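Putative flagellar hook-associated protein (Vibrio parahaemolyticus, PDB 3PWX) probably serves as a structural component of the bacterial flagellum. Local coordinates at residues Asp68-Arg71 with Ser72-Thr76; Lys112-Gly115 with Ala116-Glu120; Ser138-Ala142 with Gln143-Asp147. All blocks are in the same frame, centred on the assembly; numbering follows the deposited sequence.

Contact 1. Residues Asp68-Arg71 with Ser72-Thr76; sequences DQDR and SGMIT
The R71 side chain runs back past the N-terminal end of its helix, crossing that of M74, modelled as selenomethionine. CB, the first atom out, passes 3.5 Å from the backbone N of S72. With chi1 at -72°, CG stands opposite the carbonyl carbon and meets the selenium, R71 CG and M74 SE being 4.0 Å apart. The chain then bends at chi3, and further out NE gives a hydrogen bond to the carbonyl O of G61, the last residue of the long helix 7-61. The arginine also touches F165 of helix 154-166, so a buried side chain joins the start of helix 71-89 to the end of helix 7-61 and to helix 154-166.

The stretch is the N-terminal entry to helix 71-89, within the helical region of the flagellin N terminus. Residues 68-70 already have helical backbone angles, but the helix opens with two i to i+3, 3-10-like turns: S72 N to Q69 O at 3.0 Å, followed by G73 N to D70 O at 3.2 Å. Only then does an i to i+4 bond appear, from I75 N to R71 O.

On the solvent side, Q69 folds over the turn, its chain bent at chi2, and brings OE1 to 3.3 Å from S72 CB; that same CB is 3.2 Å from Q69 O. The I75 side chain lies beside R71 O, with CD1 at 3.4 Å, and reaches F165 and E166. One residue on, T76 OG1 makes a weak hydrogen bond back to S72 O, one turn earlier and 3.4 Å away.

Contact 2. Residues Lys112-Gly115 with Ala116-Glu120; sequences KSSG and AYVVE
K112 lies full length over one face of the Y117 ring. Its chain, extended beyond CG, follows the ring from the CD1 side to the hydroxyl: CG sits 3.6 Å from the ring centroid and only 17° off the normal, a clear CH-pi contact, while K112 CE comes to 3.4 Å from Y117 CZ. At the far end K112 NZ makes a weak hydrogen bond to Y117 OH, 3.2 Å long. The stronger partner of this ammonium is D159, to which it forms a salt bridge, so the aliphatic part of the lysine supplies the packing and the tip is held mainly by the carboxylate.

A116, between the two, takes part through its carbonyl O, which receives a CA-H...O contact from K112, with K112 CA and A116 O 3.4 Å apart, and a weak hydrogen bond from S114 OG. S114 reaches it because chi1 is 71°, which tucks the hydroxyl back over its own main chain; the same OG rests 3.8 Å from V118 CG2. Chain reversal is made by a type I beta turn from K112 to G115, closed by G115 N to K112 O at 3.0 Å. G115 has a positive phi of 95°, which favours glycine here.

This is the loop of a short beta hairpin, in which strand 118-119 returns antiparallel to strand 110-111, V118 pairing with N111. Y117 turns inward from the hairpin, packing against L110, against L155 and D159 of helix 154-166, and against D83 and E86 of helix 71-89; its backbone N is bonded to N156 OD1.

Contact 3. Residues Ser138-Ala142 with Gln143-Asp147; sequences SNMTA and QEILD
The flat groups that count here are the peptide planes of T141 and A142, whose carbonyls face the amides of the following turn. I145 N gives T141 O a bond of 3.0 Å, the I145 amide lying close to the plane of the T141 carbonyl, and L146 N is bonded to A142 O at 2.9 Å. Around these oxygens lie aliphatic carbons, I145 CG1 beside T141 O and L146 CB 3.3 Å from A142 O. Neither segment contains an aromatic ring, though F89 of helix 71-89 packs against A142, I145 and L146.

The motif is a threonine N-cap on the short helix 142-145, joined by a hydrophobic staple. T141 takes the cap position, and its OG1 accepts the N-H of E144 at 3.0 Å, with an angle of 156° at the hydrogen. A chi1 of 76° sets the hydroxyl oxygen between the backbone N and the carbonyl carbon, turned toward the first turn of the helix. The T141 hydroxyl oxygen thus meets an amide of the first helical turn. The oxygen also lies 3.4 Å from E144 CB, the two side chains crossing at about a right angle.

The side chains of M140 and I145 pack on helix 172-223, M140 on A193, E196 and I197 and I145 on V190. The staple itself is formed by the residue before the cap, the selenomethionine M140, bent at chi2 and chi3. Its CB is 3.9 Å from I145 CD1, and its terminal CE returns to 4.0 Å from the same methyl.

Contact 3 is the buried one of the three, near the middle of the chain, whereas contacts 1 and 2 lie at the surface. Two are helix starts with different chemistry: contact 1 relies on backbone turns and a long arginine, contact 3 on a threonine cap and an apolar staple. Contact 2 is a hairpin loop built on a lysine lying over a tyrosine face. All three adjoin or form part of helix 71-89, and contacts 1 and 2 also share helix 154-166. Contacts 2 and 3 meet directly, V119 CG2 packing 4.0 Å from L146 CD1, while contact 1 stays about 10 Å from contact 2 at the nearest atoms.

Contact 1. Residues Asp68-Arg71 with Ser72-Thr76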
loop_
_atom_site.group_PDB
_atom_site.type_symbol
_atom_site.label_atom_id
_atom_site.label_comp_id
_atom_site.label_asym_id
_atom_site.label_seq_id
_atom_site.Cartn_x
_atom_site.Cartn_y
_atom_site.Cartn_z
ATOM N N ASP A 68 24.079 -43.751 19.824
ATOM C CA ASP A 68 22.955 -43.134 20.572
ATOM C C ASP A 68 23.323 -42.102 21.640
ATOM O O ASP A 68 22.593 -41.108 21.822
ATOM C CB ASP A 68 21.991 -44.201 21.148
ATOM C CG ASP A 68 22.691 -45.529 21.502
ATOM O OD1 ASP A 68 23.334 -45.612 22.576
ATOM O OD2 ASP A 68 22.569 -46.495 20.713
ATOM N N GLN A 69 24.451 -42.329 22.313
ATOM C CA GLN A 69 24.944 -41.417 23.330
ATOM C C GLN A 69 25.622 -40.202 22.707
ATOM O O GLN A 69 25.534 -39.093 23.230
ATOM C CB GLN A 69 25.907 -42.141 24.274
ATOM C CG GLN A 69 25.678 -41.858 25.793
ATOM C CD GLN A 69 25.510 -40.372 25.996
ATOM O OE1 GLN A 69 24.503 -39.769 25.527
ATOM N NE2 GLN A 69 26.493 -39.740 26.670
ATOM N N ASP A 70 26.290 -40.409 21.581
ATOM C CA ASP A 70 26.849 -39.295 20.817
ATOM C C ASP A 70 25.768 -38.279 20.415
ATOM O O ASP A 70 26.025 -37.074 20.373
ATOM C CB ASP A 70 27.581 -39.808 19.579
ATOM C CG ASP A 70 28.562 -38.800 19.018
ATOM O OD1 ASP A 70 29.734 -39.181 18.856
ATOM O OD2 ASP A 70 28.182 -37.635 18.740
ATOM N N ARG A 71 24.564 -38.779 20.134
ATOM C CA ARG A 71 23.421 -37.925 19.824
ATOM C C ARG A 71 22.998 -37.008 20.957
ATOM O O ARG A 71 22.040 -36.282 20.809
ATOM C CB ARG A 71 22.204 -38.741 19.378
ATOM C CG ARG A 71 22.340 -39.348 17.992
ATOM C CD ARG A 71 20.976 -39.533 17.360
ATOM N NE ARG A 71 20.880 -40.685 16.455
ATOM C CZ ARG A 71 20.409 -41.887 16.805
ATOM N NH1 ARG A 71 20.345 -42.854 15.894
ATOM N NH2 ARG A 71 19.986 -42.126 18.055
ATOM N N SER A 72 23.692 -37.037 22.086
ATOM C CA SER A 72 23.343 -36.140 23.182
ATOM C C SER A 72 23.893 -34.726 22.935
ATOM O O SER A 72 23.407 -33.758 23.501
ATOM C CB SER A 72 23.769 -36.734 24.538
ATOM O OG SER A 72 24.340 -35.753 25.401
ATOM N N GLY A 73 24.891 -34.610 22.069
ATOM C CA GLY A 73 25.489 -33.320 21.763
ATOM C C GLY A 73 24.743 -32.654 20.624
ATOM O O GLY A 73 24.642 -31.429 20.561
HETATM N N MSE A 74 24.220 -33.482 19.725
HETATM C CA MSE A 74 23.340 -33.039 18.668
HETATM C C MSE A 74 22.081 -32.423 19.247
HETATM O O MSE A 74 21.637 -31.367 18.796
HETATM C CB MSE A 74 22.940 -34.206 17.777
HETATM C CG MSE A 74 23.888 -34.477 16.644
HETATM SE SE MSE A 74 23.391 -36.160 15.808
HETATM C CE MSE A 74 25.202 -36.910 15.589
ATOM N N ILE A 75 21.514 -33.083 20.246
ATOM C CA ILE A 75 20.333 -32.596 20.899
ATOM C C ILE A 75 20.447 -31.159 21.416
ATOM O O ILE A 75 19.582 -30.365 21.163
ATOM C CB ILE A 75 19.848 -33.591 21.943
ATOM C CG1 ILE A 75 19.072 -34.685 21.207
ATOM C CG2 ILE A 75 19.030 -32.897 23.056
ATOM C CD1 ILE A 75 18.872 -35.967 21.977
ATOM N N THR A 76 21.522 -30.839 22.113
ATOM C CA THR A 76 21.820 -29.485 22.567
ATOM C C THR A 76 21.918 -28.475 21.414
ATOM O O THR A 76 21.389 -27.349 21.518
ATOM C CB THR A 76 23.152 -29.489 23.340
ATOM O OG1 THR A 76 23.071 -30.475 24.369
ATOM C CG2 THR A 76 23.496 -28.134 23.957
#

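Contact 2. Residues Lys112-Gly115 with Ala116-Glu120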
loop_
_atom_site.group_PDB
_atom_site.type_symbol
_atom_site.label_atom_id
_atom_site.label_comp_id
_atom_site.label_asym_id
_atom_site.label_seq_id
_atom_site.Cartn_x
_atom_site.Cartn_y
_atom_site.Cartn_z
ATOM N N LYS A 112 5.680 -20.339 24.572
ATOM C CA LYS A 112 5.893 -21.796 24.821
ATOM C C LYS A 112 5.337 -22.230 26.164
ATOM O O LYS A 112 5.424 -23.406 26.533
ATOM C CB LYS A 112 7.369 -22.206 24.690
ATOM C CG LYS A 112 7.522 -23.636 24.163
ATOM C CD LYS A 112 8.839 -24.354 24.594
ATOM C CE LYS A 112 8.944 -25.749 23.926
ATOM N NZ LYS A 112 10.373 -26.313 23.759
ATOM N N SER A 113 4.746 -21.275 26.882
ATOM C CA SER A 113 4.083 -21.505 28.179
ATOM C C SER A 113 3.245 -22.775 28.288
ATOM O O SER A 113 3.053 -23.289 29.365
ATOM C CB SER A 113 3.163 -20.330 28.508
ATOM O OG SER A 113 3.916 -19.273 29.053
ATOM N N SER A 114 2.701 -23.245 27.173
ATOM C CA SER A 114 1.719 -24.306 27.220
ATOM C C SER A 114 2.344 -25.685 27.149
ATOM O O SER A 114 1.637 -26.681 27.257
ATOM C CB SER A 114 0.601 -24.081 26.160
ATOM O OG SER A 114 1.008 -24.281 24.822
ATOM N N GLY A 115 3.671 -25.745 27.006
ATOM C CA GLY A 115 4.359 -26.992 26.654
ATOM C C GLY A 115 4.642 -27.168 25.161
ATOM O O GLY A 115 5.448 -28.002 24.771
ATOM N N ALA A 116 3.961 -26.401 24.318
ATOM C CA ALA A 116 4.243 -26.401 22.864
ATOM C C ALA A 116 4.395 -24.947 22.374
ATOM O O ALA A 116 3.950 -24.020 23.053
ATOM C CB ALA A 116 3.114 -27.134 22.091
ATOM N N TYR A 117 5.068 -24.737 21.239
ATOM C CA TYR A 117 5.103 -23.363 20.683
ATOM C C TYR A 117 3.762 -22.993 20.105
ATOM O O TYR A 117 3.193 -23.729 19.302
ATOM C CB TYR A 117 6.231 -23.159 19.680
ATOM C CG TYR A 117 7.601 -23.374 20.278
ATOM C CD1 TYR A 117 8.247 -22.345 20.964
ATOM C CD2 TYR A 117 8.252 -24.620 20.162
ATOM C CE1 TYR A 117 9.512 -22.536 21.501
ATOM C CE2 TYR A 117 9.529 -24.834 20.704
ATOM C CZ TYR A 117 10.153 -23.782 21.378
ATOM O OH TYR A 117 11.410 -23.948 21.924
ATOM N N VAL A 118 3.237 -21.876 20.571
ATOM C CA VAL A 118 1.968 -21.356 20.068
ATOM C C VAL A 118 2.205 -19.968 19.389
ATOM O O VAL A 118 2.871 -19.084 19.951
ATOM C CB VAL A 118 0.875 -21.259 21.189
ATOM C CG1 VAL A 118 -0.213 -20.198 20.816
ATOM C CG2 VAL A 118 0.251 -22.616 21.469
ATOM N N VAL A 119 1.679 -19.758 18.188
ATOM C CA VAL A 119 1.858 -18.433 17.611
ATOM C C VAL A 119 0.865 -17.473 18.179
ATOM O O VAL A 119 -0.334 -17.600 17.925
ATOM C CB VAL A 119 1.869 -18.419 16.079
ATOM C CG1 VAL A 119 1.997 -16.977 15.621
ATOM C CG2 VAL A 119 3.099 -19.220 15.521
ATOM N N GLU A 120 1.319 -16.498 18.961
ATOM C CA GLU A 120 0.325 -15.517 19.450
ATOM C C GLU A 120 0.238 -14.235 18.668
ATOM O O GLU A 120 -0.695 -13.491 18.874
ATOM C CB GLU A 120 0.508 -15.202 20.917
ATOM C CG GLU A 120 -0.367 -16.037 21.816
ATOM C CD GLU A 120 0.322 -16.269 23.142
ATOM O OE1 GLU A 120 1.308 -15.525 23.396
ATOM O OE2 GLU A 120 -0.070 -17.192 23.911
#

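Contact 3. Residues Ser138-Ala142 with Gln143-Asp147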
loop_
_atom_site.group_PDB
_atom_site.type_symbol
_atom_site.label_atom_id
_atom_site.label_comp_id
_atom_site.label_asym_id
_atom_site.label_seq_id
_atom_site.Cartn_x
_atom_site.Cartn_y
_atom_site.Cartn_z
ATOM N N SER A 138 4.315 -2.770 5.398
ATOM C CA SER A 138 5.597 -2.566 6.068
ATOM C C SER A 138 5.939 -3.653 7.041
ATOM O O SER A 138 7.075 -3.671 7.586
ATOM C CB SER A 138 5.570 -1.199 6.779
ATOM O OG SER A 138 4.592 -1.197 7.816
ATOM N N ASN A 139 5.046 -4.614 7.257
ATOM C CA ASN A 139 5.443 -5.731 8.121
ATOM C C ASN A 139 5.457 -7.146 7.523
ATOM O O ASN A 139 4.854 -7.369 6.474
ATOM C CB ASN A 139 4.634 -5.714 9.403
ATOM C CG ASN A 139 3.158 -6.014 9.187
ATOM O OD1 ASN A 139 2.500 -5.537 8.234
ATOM N ND2 ASN A 139 2.611 -6.808 10.107
HETATM N N MSE A 140 6.196 -8.074 8.155
HETATM C CA MSE A 140 6.011 -9.507 7.886
HETATM C C MSE A 140 5.448 -10.114 9.170
HETATM O O MSE A 140 5.544 -9.501 10.219
HETATM C CB MSE A 140 7.302 -10.219 7.477
HETATM C CG MSE A 140 7.888 -9.840 6.127
HETATM SE SE MSE A 140 6.635 -10.004 4.608
HETATM C CE MSE A 140 6.321 -11.933 4.658
ATOM N N THR A 141 4.782 -11.258 9.073
ATOM C CA THR A 141 4.315 -11.898 10.284
ATOM C C THR A 141 4.825 -13.310 10.532
ATOM O O THR A 141 4.862 -14.135 9.624
ATOM C CB THR A 141 2.776 -11.852 10.481
ATOM O OG1 THR A 141 2.126 -12.805 9.623
ATOM C CG2 THR A 141 2.306 -10.456 10.294
ATOM N N ALA A 142 5.150 -13.573 11.790
ATOM C CA ALA A 142 5.495 -14.944 12.211
ATOM C C ALA A 142 4.315 -15.842 11.862
ATOM O O ALA A 142 4.469 -16.939 11.385
ATOM C CB ALA A 142 5.784 -14.983 13.682
ATOM N N GLN A 143 3.105 -15.367 12.066
ATOM C CA GLN A 143 2.001 -16.256 11.819
ATOM C C GLN A 143 1.836 -16.698 10.385
ATOM O O GLN A 143 1.448 -17.819 10.154
ATOM C CB GLN A 143 0.696 -15.689 12.325
ATOM C CG GLN A 143 -0.416 -16.589 12.024
ATOM C CD GLN A 143 -1.455 -16.407 13.021
ATOM O OE1 GLN A 143 -1.340 -16.966 14.141
ATOM N NE2 GLN A 143 -2.474 -15.583 12.693
ATOM N N GLU A 144 2.119 -15.841 9.421
ATOM C CA GLU A 144 2.094 -16.272 8.036
ATOM C C GLU A 144 3.333 -17.103 7.681
ATOM O O GLU A 144 3.217 -18.113 6.967
ATOM C CB GLU A 144 1.928 -15.061 7.110
ATOM C CG GLU A 144 2.137 -15.429 5.653
ATOM C CD GLU A 144 2.058 -14.209 4.738
ATOM O OE1 GLU A 144 1.468 -13.165 5.161
ATOM O OE2 GLU A 144 2.565 -14.302 3.584
ATOM N N ILE A 145 4.496 -16.716 8.211
ATOM C CA ILE A 145 5.774 -17.394 7.894
ATOM C C ILE A 145 5.937 -18.811 8.439
ATOM O O ILE A 145 6.492 -19.719 7.752
ATOM C CB ILE A 145 6.981 -16.474 8.224
ATOM C CG1 ILE A 145 6.927 -15.223 7.276
ATOM C CG2 ILE A 145 8.235 -17.171 8.018
ATOM C CD1 ILE A 145 7.785 -14.055 7.706
ATOM N N LEU A 146 5.411 -19.020 9.656
ATOM C CA LEU A 146 5.477 -20.295 10.351
ATOM C C LEU A 146 4.364 -21.269 9.918
ATOM O O LEU A 146 4.446 -22.486 10.185
ATOM C CB LEU A 146 5.440 -20.065 11.867
ATOM C CG LEU A 146 6.763 -19.540 12.438
ATOM C CD1 LEU A 146 6.783 -19.455 13.985
ATOM C CD2 LEU A 146 7.980 -20.417 12.019
ATOM N N ASP A 147 3.359 -20.763 9.225
ATOM C CA ASP A 147 2.287 -21.630 8.752
ATOM C C ASP A 147 2.767 -22.516 7.597
ATOM O O ASP A 147 2.980 -22.064 6.467
ATOM C CB ASP A 147 1.051 -20.786 8.368
ATOM C CG ASP A 147 0.037 -21.546 7.505
ATOM O OD1 ASP A 147 0.432 -22.374 6.664
ATOM O OD2 ASP A 147 -1.177 -21.279 7.614
#